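Phosphoribosylformylglycinamidine synthase, purS subunit (Thermotoga maritima, PDB 1VQ3) is a small alpha+beta subunit of a synthase, with a helix packed on an antiparallel sheet, present here as an assembly of four chains. Local coordinates at residues 16-21 against 67-72; 55-60 against 79-84. All coordinates share one frame; numbering follows the deposited sequence.

Contact 1: residues 16-21 against 67-72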
loop_
_atom_site.group_PDB
_atom_site.type_symbol
_atom_site.label_atom_id
_atom_site.label_comp_id
_atom_site.label_asym_id
_atom_site.label_seq_id
_atom_site.Cartn_x
_atom_site.Cartn_y
_atom_site.Cartn_z
ATOM N N PHE C 16 23.415 -8.337 -1.975
ATOM C CA PHE C 16 22.013 -8.218 -1.599
ATOM C C PHE C 16 21.373 -7.128 -2.447
ATOM O O PHE C 16 21.901 -6.015 -2.510
ATOM C CB PHE C 16 21.892 -7.851 -0.136
ATOM C CG PHE C 16 22.485 -8.864 0.782
ATOM C CD1 PHE C 16 21.725 -9.955 1.217
ATOM C CD2 PHE C 16 23.799 -8.744 1.206
ATOM C CE1 PHE C 16 22.295 -10.934 2.043
ATOM C CE2 PHE C 16 24.379 -9.711 2.010
ATOM C CZ PHE C 16 23.626 -10.792 2.449
ATOM N N LYS C 17 20.257 -7.438 -3.104
ATOM C CA LYS C 17 19.672 -6.516 -4.067
ATOM C C LYS C 17 18.455 -5.813 -3.453
ATOM O O LYS C 17 17.618 -6.427 -2.743
ATOM C CB LYS C 17 19.258 -7.269 -5.329
ATOM C CG LYS C 17 20.388 -7.835 -6.173
ATOM C CD LYS C 17 20.882 -9.244 -5.780
ATOM C CE LYS C 17 20.895 -10.252 -6.984
ATOM N NZ LYS C 17 20.909 -9.628 -8.353
ATOM N N PHE C 18 18.373 -4.517 -3.671
ATOM C CA PHE C 18 17.264 -3.732 -3.122
ATOM C C PHE C 18 16.651 -2.804 -4.180
ATOM O O PHE C 18 17.322 -2.345 -5.135
ATOM C CB PHE C 18 17.739 -2.873 -1.953
ATOM C CG PHE C 18 18.270 -3.654 -0.770
ATOM C CD1 PHE C 18 17.426 -4.097 0.211
ATOM C CD2 PHE C 18 19.628 -3.935 -0.656
ATOM C CE1 PHE C 18 17.901 -4.778 1.272
ATOM C CE2 PHE C 18 20.125 -4.609 0.415
ATOM C CZ PHE C 18 19.292 -5.044 1.384
ATOM N N ALA C 19 15.385 -2.448 -3.937
ATOM C CA ALA C 19 14.764 -1.342 -4.581
ATOM C C ALA C 19 14.441 -0.269 -3.559
ATOM O O ALA C 19 13.943 -0.541 -2.448
ATOM C CB ALA C 19 13.517 -1.761 -5.296
ATOM N N ILE C 20 14.645 0.967 -3.978
ATOM C CA ILE C 20 14.325 2.160 -3.162
ATOM C C ILE C 20 13.296 2.965 -3.955
ATOM O O ILE C 20 13.572 3.423 -5.087
ATOM C CB ILE C 20 15.554 2.997 -2.894
ATOM C CG1 ILE C 20 16.765 2.161 -2.399
ATOM C CG2 ILE C 20 15.217 4.146 -1.946
ATOM C CD1 ILE C 20 18.078 2.854 -2.584
ATOM N N ASP C 21 12.121 3.135 -3.361
ATOM C CA ASP C 21 11.024 3.946 -3.902
ATOM C C ASP C 21 10.986 5.340 -3.227
ATOM O O ASP C 21 10.507 5.494 -2.099
ATOM C CB ASP C 21 9.723 3.201 -3.691
ATOM C CG ASP C 21 8.539 3.776 -4.468
ATOM O OD1 ASP C 21 8.594 4.878 -5.026
ATOM O OD2 ASP C 21 7.473 3.150 -4.543
ATOM N N GLU C 67 21.596 -7.529 6.982
ATOM C CA GLU C 67 21.295 -6.454 7.923
ATOM C C GLU C 67 22.270 -5.334 7.737
ATOM O O GLU C 67 21.895 -4.162 7.676
ATOM C CB GLU C 67 21.259 -7.007 9.373
ATOM C CG GLU C 67 21.680 -8.490 9.519
ATOM C CD GLU C 67 20.566 -9.534 9.543
ATOM O OE1 GLU C 67 19.569 -9.465 8.805
ATOM O OE2 GLU C 67 20.716 -10.473 10.348
ATOM N N LYS C 68 23.542 -5.684 7.573
ATOM C CA LYS C 68 24.553 -4.698 7.278
ATOM C C LYS C 68 24.307 -4.084 5.891
ATOM O O LYS C 68 24.540 -2.900 5.673
ATOM C CB LYS C 68 25.947 -5.334 7.331
ATOM C CG LYS C 68 27.079 -4.314 7.222
ATOM C CD LYS C 68 28.475 -4.954 7.375
ATOM N N ALA C 69 23.854 -4.895 4.947
ATOM C CA ALA C 69 23.570 -4.372 3.595
ATOM C C ALA C 69 22.431 -3.310 3.654
ATOM O O ALA C 69 22.445 -2.297 2.958
ATOM C CB ALA C 69 23.196 -5.499 2.720
ATOM N N TYR C 70 21.446 -3.578 4.483
ATOM C CA TYR C 70 20.327 -2.676 4.697
ATOM C C TYR C 70 20.752 -1.386 5.328
ATOM O O TYR C 70 20.250 -0.321 4.974
ATOM C CB TYR C 70 19.255 -3.376 5.521
ATOM C CG TYR C 70 17.972 -2.609 5.639
ATOM C CD1 TYR C 70 17.040 -2.617 4.615
ATOM C CD2 TYR C 70 17.672 -1.902 6.791
ATOM C CE1 TYR C 70 15.833 -1.950 4.736
ATOM C CE2 TYR C 70 16.491 -1.213 6.902
ATOM C CZ TYR C 70 15.567 -1.244 5.883
ATOM O OH TYR C 70 14.352 -0.598 6.019
ATOM N N GLU C 71 21.708 -1.447 6.246
ATOM C CA GLU C 71 22.275 -0.225 6.827
ATOM C C GLU C 71 22.992 0.606 5.772
ATOM O O GLU C 71 22.903 1.825 5.762
ATOM C CB GLU C 71 23.212 -0.573 8.004
ATOM C CG GLU C 71 22.465 -1.203 9.179
ATOM C CD GLU C 71 21.392 -0.274 9.746
ATOM O OE1 GLU C 71 21.717 0.870 10.053
ATOM O OE2 GLU C 71 20.234 -0.683 9.899
ATOM N N ILE C 72 23.693 -0.048 4.848
ATOM C CA ILE C 72 24.388 0.661 3.800
ATOM C C ILE C 72 23.409 1.360 2.862
ATOM O O ILE C 72 23.642 2.504 2.418
ATOM C CB ILE C 72 25.342 -0.331 3.039
ATOM C CG1 ILE C 72 26.577 -0.633 3.901
ATOM C CG2 ILE C 72 25.763 0.264 1.759
ATOM C CD1 ILE C 72 27.295 -1.914 3.479
#

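Contact 2: residues 55-60 against 79-84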
loop_
_atom_site.group_PDB
_atom_site.type_symbol
_atom_site.label_atom_id
_atom_site.label_comp_id
_atom_site.label_asym_id
_atom_site.label_seq_id
_atom_site.Cartn_x
_atom_site.Cartn_y
_atom_site.Cartn_z
ATOM N N LYS C 55 10.970 8.154 -8.050
ATOM C CA LYS C 55 12.149 7.468 -8.523
ATOM C C LYS C 55 12.247 6.090 -7.904
ATOM O O LYS C 55 11.870 5.858 -6.763
ATOM C CB LYS C 55 13.387 8.275 -8.143
ATOM C CG LYS C 55 13.427 9.643 -8.757
ATOM C CD LYS C 55 14.686 10.378 -8.370
ATOM C CE LYS C 55 14.467 11.315 -7.224
ATOM N NZ LYS C 55 15.628 12.241 -7.057
ATOM N N SER C 56 12.701 5.162 -8.718
ATOM C CA SER C 56 12.913 3.807 -8.289
ATOM C C SER C 56 14.371 3.484 -8.596
ATOM O O SER C 56 14.797 3.396 -9.760
ATOM C CB SER C 56 11.951 2.837 -8.982
ATOM O OG SER C 56 12.350 1.507 -8.668
ATOM N N ILE C 57 15.140 3.361 -7.526
ATOM C CA ILE C 57 16.540 3.117 -7.617
ATOM C C ILE C 57 16.699 1.665 -7.249
ATOM O O ILE C 57 16.301 1.241 -6.158
ATOM C CB ILE C 57 17.317 4.056 -6.687
ATOM C CG1 ILE C 57 17.180 5.513 -7.157
ATOM C CG2 ILE C 57 18.793 3.641 -6.704
ATOM C CD1 ILE C 57 17.426 6.538 -6.035
ATOM N N HIS C 58 17.248 0.892 -8.178
ATOM C CA HIS C 58 17.696 -0.484 -7.861
ATOM C C HIS C 58 19.210 -0.511 -7.609
ATOM O O HIS C 58 19.977 0.200 -8.280
ATOM C CB HIS C 58 17.390 -1.398 -9.050
ATOM C CG HIS C 58 15.935 -1.716 -9.201
ATOM N ND1 HIS C 58 15.467 -2.640 -10.111
ATOM C CD2 HIS C 58 14.845 -1.177 -8.614
ATOM C CE1 HIS C 58 14.151 -2.696 -10.048
ATOM N NE2 HIS C 58 13.745 -1.815 -9.151
ATOM N N LEU C 59 19.656 -1.304 -6.630
ATOM C CA LEU C 59 21.080 -1.395 -6.370
ATOM C C LEU C 59 21.399 -2.652 -5.658
ATOM O O LEU C 59 20.516 -3.303 -5.110
ATOM C CB LEU C 59 21.603 -0.186 -5.572
ATOM C CG LEU C 59 21.157 0.024 -4.117
ATOM C CD1 LEU C 59 21.787 1.314 -3.635
ATOM C CD2 LEU C 59 19.653 0.134 -3.983
ATOM N N GLU C 60 22.681 -2.997 -5.679
ATOM C CA GLU C 60 23.166 -4.192 -5.017
ATOM C C GLU C 60 24.201 -3.747 -4.031
ATOM O O GLU C 60 24.964 -2.808 -4.291
ATOM C CB GLU C 60 23.812 -5.176 -6.011
ATOM C CG GLU C 60 22.948 -5.507 -7.185
ATOM C CD GLU C 60 23.491 -6.644 -8.022
ATOM O OE1 GLU C 60 24.724 -6.895 -7.966
ATOM O OE2 GLU C 60 22.677 -7.241 -8.772
ATOM N N GLU C 79 22.880 10.046 2.480
ATOM C CA GLU C 79 24.055 10.791 2.024
ATOM C C GLU C 79 23.875 11.359 0.659
ATOM O O GLU C 79 24.587 12.277 0.266
ATOM C CB GLU C 79 25.279 9.906 2.027
ATOM C CG GLU C 79 25.706 9.490 3.420
ATOM C CD GLU C 79 26.680 10.470 4.076
ATOM O OE1 GLU C 79 26.774 11.655 3.671
ATOM O OE2 GLU C 79 27.378 10.026 5.000
ATOM N N LEU C 80 22.956 10.790 -0.113
ATOM C CA LEU C 80 22.834 11.188 -1.469
ATOM C C LEU C 80 21.480 10.937 -2.119
ATOM O O LEU C 80 20.974 11.803 -2.767
ATOM C CB LEU C 80 23.904 10.500 -2.282
ATOM C CG LEU C 80 24.044 10.937 -3.735
ATOM C CD1 LEU C 80 24.671 12.333 -3.851
ATOM C CD2 LEU C 80 24.866 9.936 -4.497
ATOM N N LEU C 81 20.924 9.747 -2.001
ATOM C CA LEU C 81 19.822 9.377 -2.913
ATOM C C LEU C 81 18.495 10.106 -2.622
ATOM O O LEU C 81 17.722 10.376 -3.537
ATOM C CB LEU C 81 19.625 7.875 -2.934
ATOM C CG LEU C 81 20.849 7.102 -3.369
ATOM C CD1 LEU C 81 20.548 5.607 -3.326
ATOM C CD2 LEU C 81 21.379 7.561 -4.735
ATOM N N VAL C 82 18.258 10.449 -1.362
ATOM C CA VAL C 82 16.997 11.060 -0.941
ATOM C C VAL C 82 17.227 12.458 -0.336
ATOM O O VAL C 82 18.070 12.641 0.550
ATOM C CB VAL C 82 16.267 10.145 0.090
ATOM C CG1 VAL C 82 14.890 10.669 0.418
ATOM C CG2 VAL C 82 16.117 8.704 -0.473
ATOM N N ASN C 83 16.457 13.416 -0.828
ATOM C CA ASN C 83 16.441 14.751 -0.256
ATOM C C ASN C 83 15.469 14.706 0.899
ATOM O O ASN C 83 14.278 14.617 0.669
ATOM C CB ASN C 83 15.978 15.763 -1.304
ATOM C CG ASN C 83 16.083 17.233 -0.826
ATOM O OD1 ASN C 83 15.849 17.542 0.337
ATOM N ND2 ASN C 83 16.402 18.131 -1.749
ATOM N N PRO C 84 15.943 14.838 2.129
ATOM C CA PRO C 84 15.095 14.620 3.300
ATOM C C PRO C 84 13.989 15.674 3.502
ATOM O O PRO C 84 13.011 15.423 4.210
ATOM C CB PRO C 84 16.082 14.702 4.460
ATOM C CG PRO C 84 17.198 15.446 3.968
ATOM C CD PRO C 84 17.282 15.322 2.500
#

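Contact 1: residues 16-21 against 67-72
The Phe18 ring meets the helix with its rim: Ala69 CB sits at its edge, near the ring plane, 3.9 Å from Phe18 CE2. Phe18 CE1 in turn lies at the edge of the Tyr70 ring, 4.1 Å from Tyr70 CD1, and the two side chains cross at about a right angle. This is the helix-on-sheet layer of an alpha+beta fold, in which helix 66-81 covers one face of the antiparallel sheet through its central strand, 15-24. The axes of the two short segments come within 9.3 Å at an angle of 40°, so the helix runs aslant in broadly the same direction as the strand. Phe16 and Phe18, two residues apart on the strand, both point toward the helix, and Ala69 answers them with one methyl group. The small side chain is consistent with the close backbones, Phe16 CA and Ala69 CA being separated by 6.6 Å. Tyr70 reaches Phe18 differently: its CG stands anti to the backbone N (chi1 -172°), which sends the ring out across the helix direction, with the near ring carbon CD1 beside Phe18 CE1. The buried area, 169 Å² over both sides, comes mainly from apolar side chains, with Tyr70 N also 4.0 Å from Phe18 CZ. Val73 of the same helix and Val91 of strand 87-93 also touch Phe18, while Tyr70 packs on Glu64 of the third subunit. Near the start of the strand the tightest approach is Phe16 CD2 to Ala69 CB, at 3.6 Å.

Contact 2: residues 55-60 against 79-84
The end of helix 66-81 settles here onto strand 51-62, the outermost strand of the sheet within this chain, in the hydrophobic layer between helix and sheet. Residues 79-81 form a wider, pi-type turn, and Val82 is the first residue to leave helical backbone angles, so Leu81 belongs to the last turn as the chain swings away into a loop. Leu81 points toward strand 51-62 and provides the helix side of the contact, while Ile57 and Leu59 receive it. The backbones remain well apart, with Ile57 CA and Leu81 CA separated by 8.5 Å, and side-chain length spans the gap. Ile57 does so with its longer branch: CG1 lies anti to the carbonyl carbon (chi1 -66°) and CD1 extends beyond it to 4.0 Å from Leu81 CB. Leu81 CD1 extends toward the strand, lying 4.3 Å from Ile57 CG2. The same Leu81 CD1 is 4.5 Å from Leu59 CD1, a looser touch, so one methyl borders both strand residues. All three touching residues are buried, and the 147 Å² covered on both sides together is due mainly to Leu81 and Ile57, with a smaller share from Leu59. The contacts found between the two segments are between apolar side chains. Within the chain, Leu81 also packs on Ala76 of its helix and on Ile20 of strand 15-24, which pairs with 51-62 through backbone bonds to Ile57 and Leu59. On its other side strand 51-62 pairs antiparallel with a strand of the second subunit, continuing the sheet across the interface, and Ile36 of that subunit packs on Leu81.

The centres of contacts 1 and 2 lie about 11 Å apart, under the same helix, 66-81, and over neighbouring strands of one antiparallel sheet. Contact 1 uses the earlier part of the helix against strand 15-24, and contact 2 its end against strand 51-62. Along the chain the segments alternate: 16-21, 55-60, 67-72, then 79-84. Direct bridges join the contacts, with probable backbone hydrogen bonds from Ile20 N to Ile57 O (2.8 Å) and Phe18 N to Leu59 O (2.9 Å). The two contacts place one helix across two paired strands, and Ile20 CD1 packing on Leu59 CD2 at 3.4 Å joins their apolar layers; both contacts also touch the second subunit.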